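Local coordinates for 3-methyladenine dna-glycosylase (Archaeoglobus fulgidus, PDB 2JHN), which belongs to the HhH-GPD superfamily of DNA repair proteins and pairs a TBP-like antiparallel sheet domain with a largely helical part, at residues W35-V40 and V77-L82; M49-S54 and V59-F64; E96-L101 and R275-Y280; S248-N253 and F282-F287. The protein carries 1 engineered substitution. All coordinates share one frame; numbering follows the deposited sequence.

The four contacts fall into two groups. Interactions 1 and 2 share the antiparallel sheet of the TBP-like domain and have centres about 10 Å apart; they meet where Trp-35 O faces Ala-50 N at 2.9 Å, a probable hydrogen bond between neighbouring strands. Interactions 3 and 4 both use helix 274-287, with centres about 9 Å apart, and Leu-101 CD2 touches Tyr-284 CD1 at 3.5 Å. Interaction 2 is partly buried and rests on backbone hydrogen bonds of strand pairing. Interactions 1, 3 and 4 are mainly buried and have no hydrogen bond between their segments: aromatic rings dominate the first, aliphatic groups interaction 3, and interaction 4 adds an exposed arginine at its margin.

Interaction 1 (W35-V40 and V77-L82); sequences WRRAIV and VEYLGL
Trp-35 and Tyr-79 carry most of this contact. The closest atoms are CZ2 of Trp-35 and CE2 of Tyr-79, 3.7 Å apart, and the same tyrosine carbon lies 3.9 Å from Trp-35 NE1, so one corner of the phenol ring comes obliquely to the NE1-CE2-CZ2 side of the indole. The six-membered indole ring and the phenol ring have centroids 5.8 Å apart and planes inclined at 44°, an oblique aromatic contact. Leu-80 adds a methyl group over one indole face, with CD2 at 4.4 Å from Trp-35 CE2. Trp-35 reaches this position because its CG is anti to the backbone N (chi1 170°), and Tyr-79 extends from its helix in the same way.

Near the phenol oxygen, Arg-37 NH1 comes to 3.8 Å from Tyr-79 OH. The hydroxyl lies at the guanidinium edge but is not hydrogen-bonded to it, and since Arg-37 was modelled in two conformers this approach is doubtful in detail. The polar ends of Trp-35 and Tyr-79 are tied together from outside: Asp-28, also a ligand of a bound sodium ion, hydrogen-bonds through OD1 to both Trp-35 NE1 and Tyr-79 OH. One carboxylate oxygen is thus shared by the indole N-H and the phenol hydroxyl. Arg-37 has a separate partner, Glu-120, with which its NH2 forms a salt bridge.

Trp-12 of helix 12-17 touches both Trp-35 and Leu-80, and Ala-50 of strand 44-54 adjoins the indole, so the end of helix 69-80 is packed against strand 34-41 with helix 12-17 alongside.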
# COMPACT_ATOMS: atom_id res chain seq x y z
N TRP A 35 -9.13 -7.64 -9.91
CA TRP A 35 -8.64 -7.55 -8.54
C TRP A 35 -9.71 -8.02 -7.56
O TRP A 35 -10.90 -7.69 -7.73
CB TRP A 35 -8.28 -6.08 -8.24
CG TRP A 35 -7.97 -5.76 -6.79
CD1 TRP A 35 -6.75 -5.78 -6.19
CD2 TRP A 35 -8.91 -5.36 -5.79
NE1 TRP A 35 -6.87 -5.43 -4.87
CE2 TRP A 35 -8.18 -5.17 -4.59
CE3 TRP A 35 -10.30 -5.18 -5.77
CZ2 TRP A 35 -8.78 -4.76 -3.40
CZ3 TRP A 35 -10.92 -4.78 -4.56
CH2 TRP A 35 -10.15 -4.57 -3.39
N ARG A 36 -9.31 -8.75 -6.52
CA ARG A 36 -10.26 -9.08 -5.47
C ARG A 36 -9.65 -9.32 -4.10
O ARG A 36 -8.47 -9.70 -3.98
CB ARG A 36 -11.13 -10.31 -5.84
CG ARG A 36 -10.41 -11.62 -5.78
CD ARG A 36 -11.30 -12.74 -6.42
NE ARG A 36 -10.78 -14.04 -6.03
CZ ARG A 36 -9.90 -14.75 -6.74
NH1 ARG A 36 -9.46 -14.32 -7.91
NH2 ARG A 36 -9.47 -15.91 -6.26
N ARG A 37 -10.47 -9.09 -3.08
CA ARG A 37 -10.15 -9.45 -1.70
C ARG A 37 -11.39 -9.45 -0.85
O ARG A 37 -12.45 -8.98 -1.27
CB ARG A 37 -9.08 -8.52 -1.09
CG ARG A 37 -9.50 -7.12 -0.81
CD ARG A 37 -8.28 -6.34 -0.25
NE ARG A 37 -8.15 -6.44 1.21
CZ ARG A 37 -7.06 -6.08 1.90
NH1 ARG A 37 -5.97 -5.62 1.28
NH2 ARG A 37 -7.04 -6.20 3.21
N ALA A 38 -11.26 -10.01 0.36
CA ALA A 38 -12.32 -9.94 1.34
C ALA A 38 -12.00 -8.71 2.18
O ALA A 38 -10.82 -8.45 2.51
CB ALA A 38 -12.33 -11.19 2.21
N ILE A 39 -13.02 -7.92 2.48
CA ILE A 39 -12.85 -6.82 3.41
C ILE A 39 -13.81 -7.01 4.59
O ILE A 39 -14.89 -7.61 4.44
CB ILE A 39 -12.99 -5.42 2.73
CG1 ILE A 39 -14.39 -5.22 2.17
CG2 ILE A 39 -11.92 -5.24 1.62
CD1 ILE A 39 -14.71 -3.80 1.68
N VAL A 40 -13.40 -6.55 5.77
CA VAL A 40 -14.27 -6.61 6.94
C VAL A 40 -15.13 -5.36 6.95
O VAL A 40 -14.62 -4.23 6.92
CB VAL A 40 -13.50 -6.83 8.27
CG1 VAL A 40 -14.46 -6.93 9.45
CG2 VAL A 40 -12.70 -8.12 8.19
N VAL A 77 -11.84 3.73 -3.87
CA VAL A 77 -11.27 4.93 -4.50
C VAL A 77 -9.94 5.29 -3.81
O VAL A 77 -8.94 5.57 -4.47
CB VAL A 77 -12.25 6.11 -4.43
CG1 VAL A 77 -11.53 7.45 -4.78
CG2 VAL A 77 -13.45 5.86 -5.39
N GLU A 78 -9.95 5.29 -2.49
CA GLU A 78 -8.77 5.63 -1.69
C GLU A 78 -7.67 4.54 -1.84
O GLU A 78 -6.46 4.85 -1.99
CB GLU A 78 -9.19 5.79 -0.23
CG GLU A 78 -8.01 6.20 0.67
CD GLU A 78 -8.37 6.18 2.13
OE1 GLU A 78 -9.11 5.26 2.57
OE2 GLU A 78 -7.87 7.07 2.85
N TYR A 79 -8.06 3.28 -1.77
CA TYR A 79 -7.08 2.18 -1.80
C TYR A 79 -6.39 2.00 -3.18
O TYR A 79 -5.17 1.79 -3.27
CB TYR A 79 -7.76 0.87 -1.40
CG TYR A 79 -6.85 -0.34 -1.46
CD1 TYR A 79 -5.92 -0.58 -0.44
CD2 TYR A 79 -6.93 -1.27 -2.52
CE1 TYR A 79 -5.07 -1.68 -0.46
CE2 TYR A 79 -6.08 -2.39 -2.55
CZ TYR A 79 -5.16 -2.59 -1.50
OH TYR A 79 -4.29 -3.67 -1.47
N LEU A 80 -7.20 2.05 -4.22
CA LEU A 80 -6.69 1.85 -5.60
C LEU A 80 -6.13 3.15 -6.18
O LEU A 80 -5.44 3.11 -7.20
CB LEU A 80 -7.82 1.30 -6.51
CG LEU A 80 -8.43 -0.06 -6.09
CD1 LEU A 80 -9.75 -0.32 -6.85
CD2 LEU A 80 -7.46 -1.19 -6.31
N GLY A 81 -6.42 4.28 -5.54
CA GLY A 81 -5.90 5.58 -5.99
C GLY A 81 -6.60 6.08 -7.26
O GLY A 81 -5.94 6.37 -8.26
N LEU A 82 -7.93 6.17 -7.22
CA LEU A 82 -8.68 6.48 -8.47
C LEU A 82 -9.00 7.96 -8.67
O LEU A 82 -9.66 8.34 -9.68
CB LEU A 82 -9.95 5.65 -8.58
CG LEU A 82 -9.78 4.15 -8.49
CD1 LEU A 82 -11.11 3.45 -8.38
CD2 LEU A 82 -8.92 3.59 -9.67

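Interaction 2 (M49-S54 and V59-F64); sequences MAYPES and VVEGNF
With CG placed between its backbone N and carbonyl carbon (chi1 55°), Tyr-51 lays its ring alongside Val-59, and Glu-61, with CG anti to its own carbonyl carbon (chi1 -61°), extends its carboxylate to the ring's hydroxyl. Tyr-51 OH donates to Glu-61 OE2 at a short 2.5 Å, meeting the oxygen on its anti side and somewhat out of the carboxylate plane. Val-59 CB sits 4.1 Å from the centroid of the Tyr-51 ring, over one face, which is a CH-pi contact. Met-49 runs beside Glu-61 on this same face of the sheet, with CG 3.8 Å from Glu-61 CB.

Ala-50 and Val-60 turn to the other face, where Val-60 meets Trp-69 and Leu-76 of helix 69-80. They form the non-hydrogen-bonded pair. The flanking pairs are hydrogen-bonded: Met-49 N reaches Glu-61 O at 2.8 Å and Val-59 N reaches Tyr-51 O at 2.8 Å, each with its reciprocal bond. Val-60 CA also approaches Met-49 O at 3.3 Å in a CA-H...O contact. Further out, Glu-53 passes across Val-59 CG2 while its OE2 forms a salt bridge with Arg-3.

Strands 49-52 and 59-62 run antiparallel at 158°. Glu-53 and Ser-54, both facing Thr-57, form a classic beta bulge toward the turn of this beta hairpin, part of the antiparallel sheet of the TBP-like domain.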
# COMPACT_ATOMS: atom_id res chain seq x y z
N MET A 49 -14.79 -7.41 -5.66
CA MET A 49 -13.89 -7.49 -6.81
C MET A 49 -14.11 -6.27 -7.69
O MET A 49 -15.17 -5.64 -7.65
CB MET A 49 -14.11 -8.79 -7.60
CG MET A 49 -15.34 -8.78 -8.44
SD MET A 49 -15.75 -10.42 -9.06
CE MET A 49 -14.56 -10.60 -10.34
N ALA A 50 -13.10 -5.92 -8.47
CA ALA A 50 -13.18 -4.73 -9.31
C ALA A 50 -12.33 -4.92 -10.56
O ALA A 50 -11.31 -5.60 -10.54
CB ALA A 50 -12.75 -3.48 -8.55
N TYR A 51 -12.78 -4.30 -11.65
CA TYR A 51 -12.15 -4.43 -12.95
C TYR A 51 -12.76 -3.34 -13.84
O TYR A 51 -13.90 -2.92 -13.60
CB TYR A 51 -12.39 -5.84 -13.55
CG TYR A 51 -13.86 -6.20 -13.64
CD1 TYR A 51 -14.61 -5.86 -14.77
CD2 TYR A 51 -14.51 -6.87 -12.60
CE1 TYR A 51 -15.98 -6.17 -14.85
CE2 TYR A 51 -15.88 -7.20 -12.67
CZ TYR A 51 -16.60 -6.85 -13.82
OH TYR A 51 -17.95 -7.14 -13.94
N PRO A 52 -12.00 -2.87 -14.83
CA PRO A 52 -12.45 -1.81 -15.72
C PRO A 52 -13.47 -2.30 -16.76
O PRO A 52 -13.33 -3.40 -17.30
CB PRO A 52 -11.18 -1.37 -16.42
CG PRO A 52 -10.28 -2.52 -16.39
CD PRO A 52 -10.62 -3.30 -15.13
N GLU A 53 -14.48 -1.50 -17.04
CA GLU A 53 -15.23 -1.76 -18.27
C GLU A 53 -14.83 -0.78 -19.39
O GLU A 53 -15.04 -1.05 -20.58
CB GLU A 53 -16.74 -1.88 -18.02
CG GLU A 53 -17.50 -0.62 -18.17
CD GLU A 53 -18.98 -0.79 -17.86
OE1 GLU A 53 -19.54 -1.92 -17.86
OE2 GLU A 53 -19.59 0.24 -17.57
N SER A 54 -14.22 0.34 -18.99
CA SER A 54 -13.63 1.31 -19.92
C SER A 54 -12.53 2.10 -19.22
O SER A 54 -12.34 1.95 -18.00
CB SER A 54 -14.69 2.29 -20.44
OG SER A 54 -15.12 3.21 -19.45
N VAL A 59 -15.95 -1.24 -12.71
CA VAL A 59 -17.03 -2.05 -12.17
C VAL A 59 -16.60 -2.71 -10.85
O VAL A 59 -15.48 -3.21 -10.74
CB VAL A 59 -17.47 -3.11 -13.19
CG1 VAL A 59 -18.58 -4.04 -12.59
CG2 VAL A 59 -17.94 -2.42 -14.46
N VAL A 60 -17.51 -2.67 -9.88
CA VAL A 60 -17.37 -3.41 -8.61
C VAL A 60 -18.50 -4.45 -8.46
O VAL A 60 -19.67 -4.16 -8.70
CB VAL A 60 -17.36 -2.47 -7.38
CG1 VAL A 60 -17.07 -3.27 -6.10
CG2 VAL A 60 -16.32 -1.34 -7.54
N GLU A 61 -18.11 -5.66 -8.09
CA GLU A 61 -19.06 -6.69 -7.69
C GLU A 61 -18.69 -7.21 -6.31
O GLU A 61 -17.52 -7.18 -5.90
CB GLU A 61 -19.04 -7.84 -8.70
CG GLU A 61 -19.43 -7.46 -10.12
CD GLU A 61 -19.48 -8.67 -11.05
OE1 GLU A 61 -20.19 -9.65 -10.71
OE2 GLU A 61 -18.83 -8.65 -12.11
N GLY A 62 -19.70 -7.70 -5.58
CA GLY A 62 -19.45 -8.22 -4.24
C GLY A 62 -20.75 -8.59 -3.56
O GLY A 62 -21.83 -8.36 -4.12
N ASN A 63 -20.65 -9.13 -2.35
CA ASN A 63 -21.83 -9.63 -1.64
C ASN A 63 -22.28 -8.76 -0.46
O ASN A 63 -23.07 -9.21 0.38
CB ASN A 63 -21.65 -11.09 -1.24
CG ASN A 63 -20.60 -11.28 -0.17
OD1 ASN A 63 -19.90 -10.33 0.21
ND2 ASN A 63 -20.49 -12.51 0.34
N PHE A 64 -21.76 -7.53 -0.40
CA PHE A 64 -22.26 -6.50 0.51
C PHE A 64 -23.65 -5.99 0.08
O PHE A 64 -24.10 -6.24 -1.04
CB PHE A 64 -21.25 -5.34 0.65
CG PHE A 64 -20.81 -4.73 -0.67
CD1 PHE A 64 -21.52 -3.67 -1.25
CD2 PHE A 64 -19.68 -5.22 -1.33
CE1 PHE A 64 -21.11 -3.12 -2.47
CE2 PHE A 64 -19.26 -4.67 -2.55
CZ PHE A 64 -19.97 -3.62 -3.11

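Interaction 3 (E96-L101 and R275-Y280); sequences EKLRML and RDILFY
Leu-98 and Ile-277 come together with their CA atoms 8.0 Å apart, and one turn further along both helices the CA atoms of Leu-101 and Tyr-280 close to 6.7 Å. Each segment therefore presents residues spaced by three, matched in order. Between Leu-98 and Ile-277 the side chains cross at about a right angle: CD1 meets CD1 at 3.7 Å, and Leu-98 CD2 lies 3.9 Å from Ile-277 CG2. Ile-277 points its CD1 there by an extended outer torsion (chi2 162°).

This is apolar helix-to-helix packing, with no hydrogen bond across it, joining helix 96-104 to helix 274-287 within the helical part of the protein, although 173 residues separate the segments. Phe-91 and Met-92 of helix 86-93 also lie against Leu-98.

At the next turn, Leu-101 CD1 touches Tyr-280 CB at 4.0 Å, while Leu-101 CD2 is 4.0 Å from Tyr-280 O. The backbone of helix 96-104 joins in as well, since Leu-101 O faces the edge of the tyrosine ring, 3.8 Å from Tyr-280 CD2. At the far end of the ring the phenol oxygen of Tyr-280 is hydrogen-bonded to Gly-109 O, and Phe-108 meets the ring edge-to-face.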
# COMPACT_ATOMS: atom_id res chain seq x y z
N GLU A 96 11.66 18.23 -15.25
CA GLU A 96 12.11 17.36 -16.34
C GLU A 96 12.09 15.86 -15.93
O GLU A 96 11.60 15.02 -16.69
CB GLU A 96 13.52 17.72 -16.81
CG GLU A 96 13.88 16.97 -18.10
CD GLU A 96 15.24 17.32 -18.69
OE1 GLU A 96 15.87 18.28 -18.21
OE2 GLU A 96 15.66 16.61 -19.63
N LYS A 97 12.64 15.58 -14.75
CA LYS A 97 12.69 14.22 -14.20
C LYS A 97 11.31 13.67 -13.79
O LYS A 97 11.01 12.50 -14.07
CB LYS A 97 13.74 14.15 -13.07
CG LYS A 97 15.20 14.38 -13.56
CD LYS A 97 15.49 13.56 -14.84
CE LYS A 97 16.92 13.69 -15.36
NZ LYS A 97 17.35 15.09 -15.62
N LEU A 98 10.47 14.48 -13.13
CA LEU A 98 9.09 14.04 -12.87
C LEU A 98 8.30 13.75 -14.14
O LEU A 98 7.52 12.78 -14.19
CB LEU A 98 8.31 15.01 -11.99
CG LEU A 98 8.92 15.21 -10.60
CD1 LEU A 98 8.11 16.25 -9.76
CD2 LEU A 98 9.06 13.87 -9.86
N ARG A 99 8.52 14.57 -15.18
CA ARG A 99 7.83 14.37 -16.45
C ARG A 99 8.22 13.03 -17.09
O ARG A 99 7.37 12.35 -17.65
CB ARG A 99 8.16 15.52 -17.41
CG ARG A 99 7.25 15.56 -18.64
CD ARG A 99 7.34 16.93 -19.33
NE ARG A 99 8.67 17.14 -19.89
CZ ARG A 99 9.57 18.01 -19.43
NH1 ARG A 99 9.27 18.79 -18.39
NH2 ARG A 99 10.77 18.12 -20.01
N MET A 100 9.51 12.70 -16.97
CA MET A 100 10.12 11.43 -17.38
C MET A 100 9.48 10.21 -16.67
O MET A 100 9.21 9.18 -17.30
CB MET A 100 11.60 11.51 -17.03
CG MET A 100 12.52 10.53 -17.71
SD MET A 100 14.22 11.11 -17.53
CE MET A 100 14.31 12.35 -18.80
N LEU A 101 9.27 10.35 -15.37
CA LEU A 101 8.56 9.34 -14.54
C LEU A 101 7.09 9.23 -14.92
O LEU A 101 6.57 8.12 -15.07
CB LEU A 101 8.64 9.72 -13.06
CG LEU A 101 9.80 9.38 -12.15
CD1 LEU A 101 9.40 9.81 -10.74
CD2 LEU A 101 10.09 7.88 -12.18
N ARG A 275 3.85 12.22 -1.70
CA ARG A 275 3.24 10.86 -1.50
C ARG A 275 2.85 10.16 -2.82
O ARG A 275 3.00 8.96 -2.95
CB ARG A 275 2.02 10.93 -0.55
CG ARG A 275 1.74 9.59 0.18
CD ARG A 275 0.38 9.63 0.88
NE ARG A 275 -0.69 9.49 -0.09
CZ ARG A 275 -1.10 8.32 -0.58
NH1 ARG A 275 -0.55 7.19 -0.15
NH2 ARG A 275 -2.06 8.29 -1.50
N ASP A 276 2.36 10.91 -3.81
CA ASP A 276 2.06 10.35 -5.13
C ASP A 276 3.35 10.00 -5.85
O ASP A 276 3.53 8.91 -6.40
CB ASP A 276 1.28 11.39 -5.95
CG ASP A 276 -0.03 11.75 -5.31
OD1 ASP A 276 -0.98 10.95 -5.41
OD2 ASP A 276 -0.12 12.86 -4.71
N ILE A 277 4.30 10.94 -5.82
CA ILE A 277 5.60 10.68 -6.47
C ILE A 277 6.33 9.48 -5.86
O ILE A 277 7.02 8.74 -6.54
CB ILE A 277 6.47 11.98 -6.45
CG1 ILE A 277 5.78 13.06 -7.30
CG2 ILE A 277 7.94 11.69 -6.89
CD1 ILE A 277 6.29 14.50 -7.03
N LEU A 278 6.16 9.27 -4.56
CA LEU A 278 6.74 8.12 -3.91
C LEU A 278 6.35 6.79 -4.60
O LEU A 278 7.20 5.91 -4.77
CB LEU A 278 6.26 8.09 -2.45
CG LEU A 278 6.64 6.87 -1.61
CD1 LEU A 278 8.14 6.75 -1.42
CD2 LEU A 278 5.91 6.91 -0.29
N PHE A 279 5.08 6.65 -4.98
CA PHE A 279 4.63 5.42 -5.67
C PHE A 279 5.29 5.26 -7.07
O PHE A 279 5.64 4.14 -7.47
CB PHE A 279 3.10 5.38 -5.78
CG PHE A 279 2.40 4.91 -4.50
CD1 PHE A 279 2.69 5.48 -3.26
CD2 PHE A 279 1.42 3.90 -4.56
CE1 PHE A 279 2.02 5.06 -2.08
CE2 PHE A 279 0.74 3.48 -3.40
CZ PHE A 279 1.05 4.06 -2.16
N TYR A 280 5.44 6.38 -7.78
CA TYR A 280 6.22 6.40 -9.05
C TYR A 280 7.69 6.00 -8.82
O TYR A 280 8.26 5.30 -9.66
CB TYR A 280 6.14 7.78 -9.74
CG TYR A 280 4.78 8.04 -10.40
CD1 TYR A 280 3.71 8.48 -9.64
CD2 TYR A 280 4.59 7.83 -11.79
CE1 TYR A 280 2.43 8.70 -10.21
CE2 TYR A 280 3.33 8.09 -12.39
CZ TYR A 280 2.25 8.51 -11.59
OH TYR A 280 1.02 8.73 -12.14

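Interaction 4 (S248-N253 and F282-F287); sequences SRLYFN and FLYDRF
The Tyr-284 ring is wedged between Arg-249 and Leu-250, which both approach it obliquely. Leu-250 CG lies 3.9 Å from Tyr-284 CE2, and Leu-250 CD2 is 4.0 Å from CZ of the same ring. On the arginine side, NH1 of Arg-249 stands 3.6 Å from Tyr-284 OH without a hydrogen bond, its guanidinium plane inclined at 38° to the phenol ring. The aliphatic stem takes part too: Arg-249 CB is 4.0 Å from Tyr-284 CE2. A chi1 of -168° swings the Tyr-284 ring away from its own backbone N and across to helix 241-251, while a bend at chi2 (144°) carries the arginine chain past the hydroxyl end.

Arg-249 is exposed, whereas Leu-250 and Tyr-284 are buried, so the contact passes from an apolar interior to a polar margin. Leu-101 of helix 96-104 touches both buried side chains and extends the apolar layer. A salt bridge between Asp-285 and Arg-245 joins the same two helices again.

The arrangement is helix-to-helix packing, setting the last turn of helix 241-251, in the HhH-GPD family region, against the end of helix 274-287.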
# COMPACT_ATOMS: atom_id res chain seq x y z
N SER A 248 18.39 9.08 -6.49
CA SER A 248 19.79 9.23 -6.94
C SER A 248 19.93 9.02 -8.44
O SER A 248 20.65 9.79 -9.09
CB SER A 248 20.69 8.27 -6.18
OG SER A 248 20.73 8.61 -4.80
N ARG A 249 19.27 7.99 -8.96
CA ARG A 249 19.25 7.67 -10.40
C ARG A 249 18.60 8.77 -11.24
O ARG A 249 19.09 9.11 -12.33
CB ARG A 249 18.58 6.31 -10.64
CG ARG A 249 18.89 5.71 -12.00
CD ARG A 249 19.01 4.20 -11.94
NE ARG A 249 19.52 3.67 -13.20
CZ ARG A 249 18.76 3.38 -14.26
NH1 ARG A 249 17.45 3.55 -14.19
NH2 ARG A 249 19.31 2.92 -15.37
N LEU A 250 17.52 9.35 -10.72
CA LEU A 250 16.82 10.44 -11.39
C LEU A 250 17.58 11.76 -11.43
O LEU A 250 17.60 12.42 -12.47
CB LEU A 250 15.46 10.68 -10.74
CG LEU A 250 14.30 9.82 -11.22
CD1 LEU A 250 13.09 10.15 -10.36
CD2 LEU A 250 14.00 10.07 -12.70
N TYR A 251 18.17 12.14 -10.30
CA TYR A 251 18.66 13.50 -10.13
C TYR A 251 20.17 13.63 -9.96
O TYR A 251 20.70 14.75 -10.00
CB TYR A 251 17.97 14.16 -8.93
CG TYR A 251 16.52 14.54 -9.16
CD1 TYR A 251 16.17 15.69 -9.88
CD2 TYR A 251 15.49 13.75 -8.65
CE1 TYR A 251 14.84 16.05 -10.09
CE2 TYR A 251 14.15 14.10 -8.84
CZ TYR A 251 13.82 15.24 -9.56
OH TYR A 251 12.50 15.58 -9.76
N PHE A 252 20.84 12.52 -9.68
CA PHE A 252 22.25 12.55 -9.31
C PHE A 252 23.04 11.58 -10.15
O PHE A 252 24.11 11.11 -9.74
CB PHE A 252 22.43 12.26 -7.80
CG PHE A 252 21.86 13.32 -6.90
CD1 PHE A 252 22.66 14.37 -6.44
CD2 PHE A 252 20.51 13.29 -6.50
CE1 PHE A 252 22.14 15.36 -5.61
CE2 PHE A 252 19.98 14.27 -5.67
CZ PHE A 252 20.79 15.31 -5.22
N ASN A 253 22.51 11.27 -11.33
CA ASN A 253 23.12 10.35 -12.29
C ASN A 253 23.64 9.03 -11.69
O ASN A 253 24.72 8.55 -12.04
CB ASN A 253 24.24 11.07 -13.08
CG ASN A 253 24.45 10.48 -14.46
OD1 ASN A 253 23.53 10.45 -15.28
ND2 ASN A 253 25.66 10.03 -14.73
N PHE A 282 8.76 3.98 -6.36
CA PHE A 282 8.75 2.52 -6.14
C PHE A 282 8.71 1.78 -7.48
O PHE A 282 9.44 0.81 -7.68
CB PHE A 282 7.53 2.06 -5.32
CG PHE A 282 7.57 2.46 -3.85
CD1 PHE A 282 8.77 2.53 -3.12
CD2 PHE A 282 6.37 2.74 -3.20
CE1 PHE A 282 8.75 2.89 -1.73
CE2 PHE A 282 6.33 3.09 -1.84
CZ PHE A 282 7.54 3.17 -1.11
N LEU A 283 7.85 2.22 -8.39
CA LEU A 283 7.77 1.57 -9.71
C LEU A 283 9.12 1.67 -10.45
O LEU A 283 9.57 0.71 -11.05
CB LEU A 283 6.67 2.20 -10.56
CG LEU A 283 5.23 1.97 -10.13
CD1 LEU A 283 4.31 2.94 -10.85
CD2 LEU A 283 4.86 0.51 -10.39
N TYR A 284 9.73 2.85 -10.40
CA TYR A 284 11.01 3.16 -11.05
C TYR A 284 12.11 2.27 -10.49
O TYR A 284 12.89 1.67 -11.24
CB TYR A 284 11.35 4.63 -10.82
CG TYR A 284 12.48 5.15 -11.66
CD1 TYR A 284 12.31 5.34 -13.03
CD2 TYR A 284 13.70 5.46 -11.10
CE1 TYR A 284 13.33 5.82 -13.81
CE2 TYR A 284 14.74 5.96 -11.87
CZ TYR A 284 14.54 6.13 -13.22
OH TYR A 284 15.57 6.60 -14.01
N ASP A 285 12.17 2.18 -9.17
CA ASP A 285 13.14 1.31 -8.51
C ASP A 285 12.94 -0.17 -8.85
O ASP A 285 13.92 -0.91 -9.03
CB ASP A 285 13.10 1.50 -6.99
CG ASP A 285 14.21 0.71 -6.28
OD1 ASP A 285 15.43 0.89 -6.61
OD2 ASP A 285 13.85 -0.10 -5.39
N ARG A 286 11.68 -0.61 -8.93
CA ARG A 286 11.37 -2.01 -9.23
C ARG A 286 11.58 -2.32 -10.71
O ARG A 286 12.07 -3.42 -11.04
CB ARG A 286 9.92 -2.34 -8.89
CG ARG A 286 9.58 -2.43 -7.40
CD ARG A 286 8.08 -2.70 -7.26
NE ARG A 286 7.51 -2.42 -5.93
CZ ARG A 286 6.21 -2.21 -5.75
NH1 ARG A 286 5.41 -2.24 -6.81
NH2 ARG A 286 5.73 -1.98 -4.53
N PHE A 287 11.22 -1.37 -11.59
CA PHE A 287 11.07 -1.62 -13.04
C PHE A 287 12.09 -0.95 -13.97
O PHE A 287 12.08 -1.19 -15.19
CB PHE A 287 9.66 -1.26 -13.51
CG PHE A 287 8.60 -2.18 -12.98
CD1 PHE A 287 8.75 -3.56 -13.07
CD2 PHE A 287 7.46 -1.66 -12.40
CE1 PHE A 287 7.76 -4.42 -12.59
CE2 PHE A 287 6.47 -2.50 -11.90
CZ PHE A 287 6.62 -3.88 -12.00